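Putative S41 protease (Bacteroides fragilis NCTC 9343, PDB 3K50) is probably a serine peptidase of family S41 that carries a PDZ domain, though its substrates are unknown. Local coordinates at residues 18-23 and 46-51; 60-65 and 343-348. One frame throughout, in Å; residues are numbered along the deposited sequence. Where two conformers were deposited one is given.

How the interactions relate
Interaction 1 joins two helices of the S41 N-terminal region, and interaction 2 ties the strand that follows the second helix to strand 342-352, within the range of the S41 peptidase family. Their centres lie about 10 Å apart, on the same side of the chain's centre, and they share one apolar layer: the helices lie on the sheet face that carries Ile63 and Leu344. Val22 CG1 meets Leu344 CD2 at 3.6 Å, and Leu49 CD2 reaches Lys62 CA at 3.5 Å. Ile19 and Leu49 both touch Ile63. Interaction 1 therefore pairs the helices with each other, while interaction 2 builds the floor beneath them.

Interaction 1. Residues 18-23 and 46-51; sequences WIDSVM and EAFLKK
The small helical part of the S41 N-terminal region is built here from helices 18-26 and 45-52, which meet through Ile19, Asp20 and Met23 on one side and Phe48 and Leu49 on the other. Segments 18-23 and 46-51 run at 39°, their axes 10.7 Å apart at closest approach, so large side chains must bridge the gap, and Phe48 does most of this. It points toward the first helix, and chi1 of 177° sets CG anti to the backbone N. Ile19 lays CG2 over one ring face in a CH-pi contact, 3.8 Å from the Phe48 centroid and displaced toward CD2. A branched aliphatic suits this place, since its CG1 and CD1 also approach CD2. Met23, modelled as selenomethionine, sets SE at the ring edge, 3.9 Å from Phe48 CE2, the selenium counterpart of a Met-aromatic contact. The same SE touches Leu49 CD1 at 3.8 Å, the two side chains crossing at about a right angle. Asp20 brings CB to 3.7 Å from Phe48 CZ; its OD1, in plane at the ring edge, forms a salt bridge with Arg24 NE, probably balancing the charge within its own helix. With no hydrogen bond between the segments, the contact rests on buried apolar surface and dispersion, probably with a small contribution from the ring's quadrupole.

Interaction 2. Residues 60-65 and 343-348; sequences FSKIDS and ILNLVV
Lys62, Ile63 and Asp64 pair antiparallel with Asn345, Leu344 and Ile343, adding strand 62-65, which follows helix 45-52, to strand 342-352 from far along the chain. Two hydrogen-bonded pairs flank a non-hydrogen-bonded one. Lys62 N gives to Asn345 O at 2.9 Å and Asn345 N returns a bond to Lys62 O; Asp64 N reaches Ile343 O at 2.8 Å in a nearly straight bond (174°), and Ile343 N reaches Asp64 O. Ahead of the strand, Ser61 continues the line of bonds beyond the last backbone bridge with its hydroxyl: OG, anti to the carbonyl carbon (chi1 -61°), accepts from Val347 N at 3.1 Å and is also hydrogen-bonded to Asp57 OD2.

The face under the helices is tight and apolar. Ile63 CD1 meets Leu344 CD1 at 3.8 Å beneath helices 18-26 and 45-52, where aliphatic chains can fill the layer between sheet and helices. Tight too is the buried end of the pairing, where Val347, on the Asn345 side of its strand, packs CG2 against Phe60 CB at 3.7 Å. The edge of Lys62 and Asp64 is looser: Lys62 runs beside Asn345, its CG 4.2 Å from Asn345 CB, and the bend at its end brings NZ to 2.6 Å from Asp64 OD2, a salt bridge using the syn lone pair. A long lysine suits this more solvent-exposed edge, since its chain can reach along the strand to Asp64. Backbone bonds thus set the register, whereas the salt bridge lies within one strand and probably balances the charges of Lys62 and Asp64.

Interaction 1. Residues 18-23 and 46-51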
ATOM      1  N   TRP A  18      10.487   1.351 -28.560  1.00 39.60           N
ATOM      2  CA  TRP A  18      11.119   1.306 -27.250  1.00 36.46           C
ATOM      3  C   TRP A  18      10.617   0.225 -26.273  1.00 35.86           C
ATOM      4  O   TRP A  18      11.415  -0.488 -25.635  1.00 33.60           O
ATOM      5  CB  TRP A  18      10.940   2.672 -26.585  1.00 37.00           C
ATOM      6  CG  TRP A  18      11.603   2.818 -25.239  1.00 35.60           C
ATOM      7  CD1 TRP A  18      12.911   3.096 -25.012  1.00 35.24           C
ATOM      8  CD2 TRP A  18      10.978   2.731 -23.934  1.00 36.77           C
ATOM      9  NE1 TRP A  18      13.156   3.161 -23.646  1.00 39.31           N
ATOM     10  CE2 TRP A  18      11.981   2.955 -22.971  1.00 36.59           C
ATOM     11  CE3 TRP A  18       9.683   2.455 -23.495  1.00 38.23           C
ATOM     12  CZ2 TRP A  18      11.723   2.948 -21.617  1.00 35.23           C
ATOM     13  CZ3 TRP A  18       9.428   2.467 -22.135  1.00 38.03           C
ATOM     14  CH2 TRP A  18      10.444   2.698 -21.215  1.00 33.91           C
ATOM     15  N   ILE A  19       9.297   0.140 -26.122  1.00 32.26           N
ATOM     16  CA  ILE A  19       8.695  -0.737 -25.124  1.00 32.39           C
ATOM     17  C   ILE A  19       9.060  -2.199 -25.440  1.00 31.09           C
ATOM     18  O   ILE A  19       9.377  -2.954 -24.558  1.00 32.19           O
ATOM     19  CB  ILE A  19       7.161  -0.451 -24.944  1.00 31.05           C
ATOM     20  CG1 ILE A  19       6.607  -1.247 -23.774  1.00 36.11           C
ATOM     21  CG2 ILE A  19       6.409  -0.771 -26.223  1.00 37.36           C
ATOM     22  CD1 ILE A  19       5.251  -0.813 -23.315  1.00 36.15           C
ATOM     23  N   ASP A  20       9.112  -2.550 -26.716  1.00 34.19           N
ATOM     24  CA  ASP A  20       9.493  -3.906 -27.110  1.00 33.62           C
ATOM     25  C   ASP A  20      10.962  -4.166 -26.789  1.00 34.03           C
ATOM     26  O   ASP A  20      11.316  -5.197 -26.249  1.00 35.75           O
ATOM     27  CB  ASP A  20       9.322  -4.111 -28.614  1.00 31.96           C
ATOM     28  CG  ASP A  20       9.717  -5.519 -29.053  1.00 40.31           C
ATOM     29  OD1 ASP A  20       8.947  -6.453 -28.803  1.00 50.36           O
ATOM     30  OD2 ASP A  20      10.788  -5.685 -29.665  1.00 45.74           O
ATOM     31  N   SER A  21      11.787  -3.143 -26.974  0.50 30.81           N
ATOM     32  CA  SER A  21      13.215  -3.246 -26.729  0.50 30.44           C
ATOM     33  C   SER A  21      13.551  -3.268 -25.250  0.50 29.14           C
ATOM     34  O   SER A  21      14.217  -4.189 -24.835  0.50 30.00           O
ATOM     35  CB  SER A  21      13.974  -2.140 -27.461  0.50 30.21           C
ATOM     36  OG  SER A  21      13.481  -0.877 -27.090  0.50 41.93           O
ATOM     37  N   VAL A  22      13.095  -2.291 -24.460  0.70 29.76           N
ATOM     38  CA  VAL A  22      13.332  -2.300 -23.039  0.70 31.91           C
ATOM     39  C   VAL A  22      12.856  -3.641 -22.437  0.70 31.91           C
ATOM     40  O   VAL A  22      13.521  -4.168 -21.562  0.70 32.43           O
ATOM     41  CB  VAL A  22      12.699  -1.078 -22.346  0.70 31.94           C
ATOM     42  CG1 VAL A  22      11.195  -1.074 -22.548  0.70 36.22           C
ATOM     43  CG2 VAL A  22      13.062  -1.073 -20.849  0.70 33.70           C
HETATM   44  N   MSE A  23      11.756  -4.225 -22.937  1.00 29.98           N
HETATM   45  CA  MSE A  23      11.265  -5.491 -22.367  1.00 31.60           C
HETATM   46  C   MSE A  23      12.150  -6.674 -22.773  1.00 32.23           C
HETATM   47  O   MSE A  23      12.488  -7.505 -21.973  1.00 35.07           O
HETATM   48  CB  MSE A  23       9.794  -5.774 -22.789  1.00 29.44           C
HETATM   49  CG  MSE A  23       8.776  -4.949 -22.004  1.00 31.14           C
HETATM   50 SE   MSE A  23       6.931  -5.406 -22.525  0.75 27.90          SE
HETATM   51  CE  MSE A  23       6.773  -7.175 -21.678  1.00 26.41           C
ATOM     52  N   GLU A  46      -0.177   0.625 -22.990  1.00 30.55           N
ATOM     53  CA  GLU A  46      -1.038  -0.279 -22.228  1.00 32.37           C
ATOM     54  C   GLU A  46      -1.430  -1.488 -23.039  1.00 34.98           C
ATOM     55  O   GLU A  46      -1.363  -2.619 -22.553  1.00 34.34           O
ATOM     56  CB  GLU A  46      -2.320   0.405 -21.750  1.00 36.74           C
ATOM     57  CG  GLU A  46      -2.146   1.461 -20.653  1.00 38.56           C
ATOM     58  CD  GLU A  46      -1.669   2.855 -21.145  1.00 46.15           C
ATOM     59  OE1 GLU A  46      -1.224   2.978 -22.315  1.00 38.30           O
ATOM     60  OE2 GLU A  46      -1.745   3.822 -20.336  1.00 45.02           O
ATOM     61  N   ALA A  47      -1.784  -1.276 -24.300  1.00 35.06           N
ATOM     62  CA  ALA A  47      -2.260  -2.364 -25.150  1.00 34.37           C
ATOM     63  C   ALA A  47      -1.097  -3.229 -25.594  1.00 36.78           C
ATOM     64  O   ALA A  47      -1.239  -4.453 -25.677  1.00 34.76           O
ATOM     65  CB  ALA A  47      -3.041  -1.819 -26.379  1.00 35.23           C
ATOM     66  N   PHE A  48       0.038  -2.600 -25.895  1.00 33.96           N
ATOM     67  CA  PHE A  48       1.197  -3.354 -26.256  1.00 36.20           C
ATOM     68  C   PHE A  48       1.525  -4.277 -25.085  1.00 36.02           C
ATOM     69  O   PHE A  48       1.731  -5.510 -25.283  1.00 33.24           O
ATOM     70  CB  PHE A  48       2.430  -2.460 -26.537  1.00 34.67           C
ATOM     71  CG  PHE A  48       3.649  -3.241 -26.843  1.00 37.26           C
ATOM     72  CD1 PHE A  48       3.949  -3.594 -28.148  1.00 36.29           C
ATOM     73  CD2 PHE A  48       4.468  -3.705 -25.832  1.00 34.28           C
ATOM     74  CE1 PHE A  48       5.092  -4.376 -28.445  1.00 40.77           C
ATOM     75  CE2 PHE A  48       5.588  -4.515 -26.124  1.00 35.00           C
ATOM     76  CZ  PHE A  48       5.899  -4.842 -27.428  1.00 35.11           C
ATOM     77  N   LEU A  49       1.583  -3.689 -23.885  1.00 32.85           N
ATOM     78  CA  LEU A  49       1.980  -4.426 -22.672  1.00 33.02           C
ATOM     79  C   LEU A  49       1.119  -5.652 -22.411  1.00 34.08           C
ATOM     80  O   LEU A  49       1.630  -6.727 -22.094  1.00 33.26           O
ATOM     81  CB  LEU A  49       1.962  -3.533 -21.443  1.00 35.46           C
ATOM     82  CG  LEU A  49       2.534  -4.149 -20.157  1.00 37.39           C
ATOM     83  CD1 LEU A  49       3.994  -4.526 -20.330  1.00 31.92           C
ATOM     84  CD2 LEU A  49       2.375  -3.199 -19.009  1.00 26.91           C
ATOM     85  N   LYS A  50      -0.188  -5.489 -22.529  1.00 36.56           N
ATOM     86  CA  LYS A  50      -1.116  -6.546 -22.208  1.00 38.33           C
ATOM     87  C   LYS A  50      -0.881  -7.743 -23.132  1.00 36.12           C
ATOM     88  O   LYS A  50      -1.047  -8.862 -22.714  1.00 38.91           O
ATOM     89  CB  LYS A  50      -2.558  -6.004 -22.301  1.00 37.70           C
ATOM     90  CG  LYS A  50      -3.688  -6.965 -21.897  1.00 45.49           C
ATOM     91  CD  LYS A  50      -5.110  -6.405 -22.224  1.00 43.45           C
ATOM     92  N   LYS A  51      -0.488  -7.480 -24.381  1.00 38.11           N
ATOM     93  CA  LYS A  51      -0.217  -8.512 -25.377  1.00 37.67           C
ATOM     94  C   LYS A  51       1.192  -9.080 -25.284  1.00 38.29           C
ATOM     95  O   LYS A  51       1.412 -10.221 -25.692  1.00 39.64           O
ATOM     96  CB  LYS A  51      -0.397  -7.989 -26.846  1.00 39.14           C
ATOM     97  CG  LYS A  51      -1.845  -7.802 -27.393  1.00 42.12           C
TER

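Interaction 2. Residues 60-65 and 343-348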
ATOM      1  N   PHE A  60       1.249  -7.544 -12.901  1.00 31.60           N
ATOM      2  CA  PHE A  60       2.385  -7.048 -12.129  1.00 30.21           C
ATOM      3  C   PHE A  60       3.034  -5.863 -12.877  1.00 30.96           C
ATOM      4  O   PHE A  60       3.153  -4.744 -12.359  1.00 29.45           O
ATOM      5  CB  PHE A  60       3.373  -8.147 -11.812  1.00 30.59           C
ATOM      6  CG  PHE A  60       2.762  -9.398 -11.238  1.00 28.22           C
ATOM      7  CD1 PHE A  60       1.693  -9.342 -10.352  1.00 34.26           C
ATOM      8  CD2 PHE A  60       3.306 -10.621 -11.534  1.00 29.01           C
ATOM      9  CE1 PHE A  60       1.153 -10.494  -9.845  1.00 29.72           C
ATOM     10  CE2 PHE A  60       2.777 -11.788 -11.008  1.00 35.07           C
ATOM     11  CZ  PHE A  60       1.719 -11.724 -10.150  1.00 32.01           C
ATOM     12  N   SER A  61       3.408  -6.086 -14.118  1.00 33.74           N
ATOM     13  CA  SER A  61       3.922  -5.014 -14.941  1.00 29.59           C
ATOM     14  C   SER A  61       2.803  -4.095 -15.324  1.00 31.46           C
ATOM     15  O   SER A  61       1.700  -4.538 -15.624  1.00 29.87           O
ATOM     16  CB  SER A  61       4.540  -5.593 -16.208  1.00 30.83           C
ATOM     17  OG  SER A  61       5.603  -6.442 -15.888  1.00 26.65           O
ATOM     18  N   LYS A  62       3.083  -2.793 -15.387  1.00 32.94           N
ATOM     19  CA  LYS A  62       2.036  -1.854 -15.760  1.00 34.05           C
ATOM     20  C   LYS A  62       2.564  -0.499 -16.238  1.00 31.69           C
ATOM     21  O   LYS A  62       3.708  -0.146 -15.985  1.00 35.72           O
ATOM     22  CB  LYS A  62       1.118  -1.604 -14.583  1.00 34.10           C
ATOM     23  CG  LYS A  62       1.763  -1.014 -13.406  1.00 38.72           C
ATOM     24  CD  LYS A  62       0.875  -1.231 -12.171  1.00 55.20           C
ATOM     25  CE  LYS A  62       1.406  -0.504 -10.924  1.00 62.24           C
ATOM     26  NZ  LYS A  62       1.432   1.002 -11.089  1.00 58.20           N
ATOM     27  N   ILE A  63       1.698   0.229 -16.935  1.00 36.57           N
ATOM     28  CA  ILE A  63       2.009   1.561 -17.460  1.00 35.84           C
ATOM     29  C   ILE A  63       1.423   2.591 -16.500  1.00 38.34           C
ATOM     30  O   ILE A  63       0.273   2.467 -16.057  1.00 35.48           O
ATOM     31  CB  ILE A  63       1.426   1.798 -18.881  1.00 35.08           C
ATOM     32  CG1 ILE A  63       1.892   0.729 -19.893  1.00 35.60           C
ATOM     33  CG2 ILE A  63       1.714   3.264 -19.354  1.00 31.50           C
ATOM     34  CD1 ILE A  63       3.438   0.610 -20.092  1.00 27.65           C
ATOM     35  N   ASP A  64       2.233   3.584 -16.174  1.00 41.91           N
ATOM     36  CA  ASP A  64       1.841   4.740 -15.374  1.00 42.27           C
ATOM     37  C   ASP A  64       2.258   6.025 -16.098  1.00 46.03           C
ATOM     38  O   ASP A  64       3.330   6.106 -16.724  1.00 42.41           O
ATOM     39  CB  ASP A  64       2.495   4.688 -14.006  1.00 44.69           C
ATOM     40  CG  ASP A  64       1.813   3.699 -13.076  1.00 52.79           C
ATOM     41  OD1 ASP A  64       0.565   3.707 -12.988  1.00 55.84           O
ATOM     42  OD2 ASP A  64       2.514   2.916 -12.423  1.00 66.54           O
ATOM     43  N   SER A  65       1.408   7.034 -16.005  1.00 45.73           N
ATOM     44  CA  SER A  65       1.686   8.312 -16.646  1.00 49.43           C
ATOM     45  C   SER A  65       2.800   9.038 -15.924  1.00 45.76           C
ATOM     46  O   SER A  65       3.014   8.824 -14.739  1.00 46.40           O
ATOM     47  CB  SER A  65       0.426   9.191 -16.701  1.00 51.18           C
ATOM     48  OG  SER A  65      -0.488   8.671 -17.662  1.00 61.79           O
ATOM     49  N   ILE A 343       5.727   5.811 -17.881  1.00 34.73           N
ATOM     50  CA  ILE A 343       6.626   4.957 -17.113  1.00 34.98           C
ATOM     51  C   ILE A 343       6.128   3.526 -17.257  1.00 33.13           C
ATOM     52  O   ILE A 343       4.917   3.272 -17.063  1.00 30.80           O
ATOM     53  CB  ILE A 343       6.594   5.273 -15.617  1.00 34.69           C
ATOM     54  CG1 ILE A 343       6.981   6.735 -15.326  1.00 34.59           C
ATOM     55  CG2 ILE A 343       7.522   4.283 -14.839  1.00 37.84           C
ATOM     56  CD1 ILE A 343       6.615   7.172 -13.932  1.00 36.14           C
ATOM     57  N   LEU A 344       7.062   2.642 -17.623  1.00 35.51           N
ATOM     58  CA  LEU A 344       6.871   1.183 -17.694  1.00 32.94           C
ATOM     59  C   LEU A 344       7.416   0.608 -16.401  1.00 33.01           C
ATOM     60  O   LEU A 344       8.624   0.674 -16.173  1.00 32.48           O
ATOM     61  CB  LEU A 344       7.645   0.570 -18.844  1.00 33.71           C
ATOM     62  CG  LEU A 344       7.729  -0.978 -18.933  1.00 30.54           C
ATOM     63  CD1 LEU A 344       6.303  -1.570 -18.892  1.00 32.58           C
ATOM     64  CD2 LEU A 344       8.456  -1.445 -20.198  1.00 31.35           C
ATOM     65  N   ASN A 345       6.515   0.162 -15.518  1.00 31.45           N
ATOM     66  CA  ASN A 345       6.872  -0.511 -14.277  1.00 34.30           C
ATOM     67  C   ASN A 345       6.929  -1.986 -14.661  1.00 30.11           C
ATOM     68  O   ASN A 345       5.893  -2.628 -14.831  1.00 35.30           O
ATOM     69  CB  ASN A 345       5.867  -0.226 -13.183  1.00 33.41           C
ATOM     70  CG  ASN A 345       5.998   1.205 -12.631  1.00 43.78           C
ATOM     71  OD1 ASN A 345       5.127   2.062 -12.832  1.00 49.79           O
ATOM     72  ND2 ASN A 345       7.116   1.471 -11.999  1.00 39.16           N
ATOM     73  N   LEU A 346       8.147  -2.468 -14.916  1.00 32.01           N
ATOM     74  CA  LEU A 346       8.370  -3.817 -15.445  1.00 28.32           C
ATOM     75  C   LEU A 346       8.902  -4.848 -14.451  1.00 29.98           C
ATOM     76  O   LEU A 346       9.786  -4.530 -13.671  1.00 29.44           O
ATOM     77  CB  LEU A 346       9.351  -3.684 -16.588  1.00 26.39           C
ATOM     78  CG  LEU A 346       9.721  -4.927 -17.417  1.00 28.16           C
ATOM     79  CD1 LEU A 346       8.547  -5.341 -18.260  1.00 31.35           C
ATOM     80  CD2 LEU A 346      10.957  -4.545 -18.320  1.00 31.29           C
ATOM     81  N   VAL A 347       8.363  -6.068 -14.461  1.00 28.82           N
ATOM     82  CA  VAL A 347       8.922  -7.143 -13.634  1.00 28.50           C
ATOM     83  C   VAL A 347      10.363  -7.377 -14.096  1.00 30.71           C
ATOM     84  O   VAL A 347      10.605  -7.710 -15.261  1.00 30.37           O
ATOM     85  CB  VAL A 347       8.122  -8.468 -13.743  1.00 27.54           C
ATOM     86  CG1 VAL A 347       8.813  -9.600 -12.985  1.00 24.82           C
ATOM     87  CG2 VAL A 347       6.733  -8.294 -13.233  1.00 28.53           C
ATOM     88  N   VAL A 348      11.306  -7.229 -13.174  1.00 27.58           N
ATOM     89  CA  VAL A 348      12.736  -7.417 -13.441  1.00 27.59           C
ATOM     90  C   VAL A 348      13.377  -8.585 -12.643  1.00 30.50           C
ATOM     91  O   VAL A 348      14.280  -9.277 -13.159  1.00 30.40           O
ATOM     92  CB  VAL A 348      13.538  -6.092 -13.196  1.00 31.44           C
ATOM     93  CG1 VAL A 348      13.119  -5.049 -14.250  1.00 24.32           C
ATOM     94  CG2 VAL A 348      13.398  -5.609 -11.740  1.00 26.64           C
TER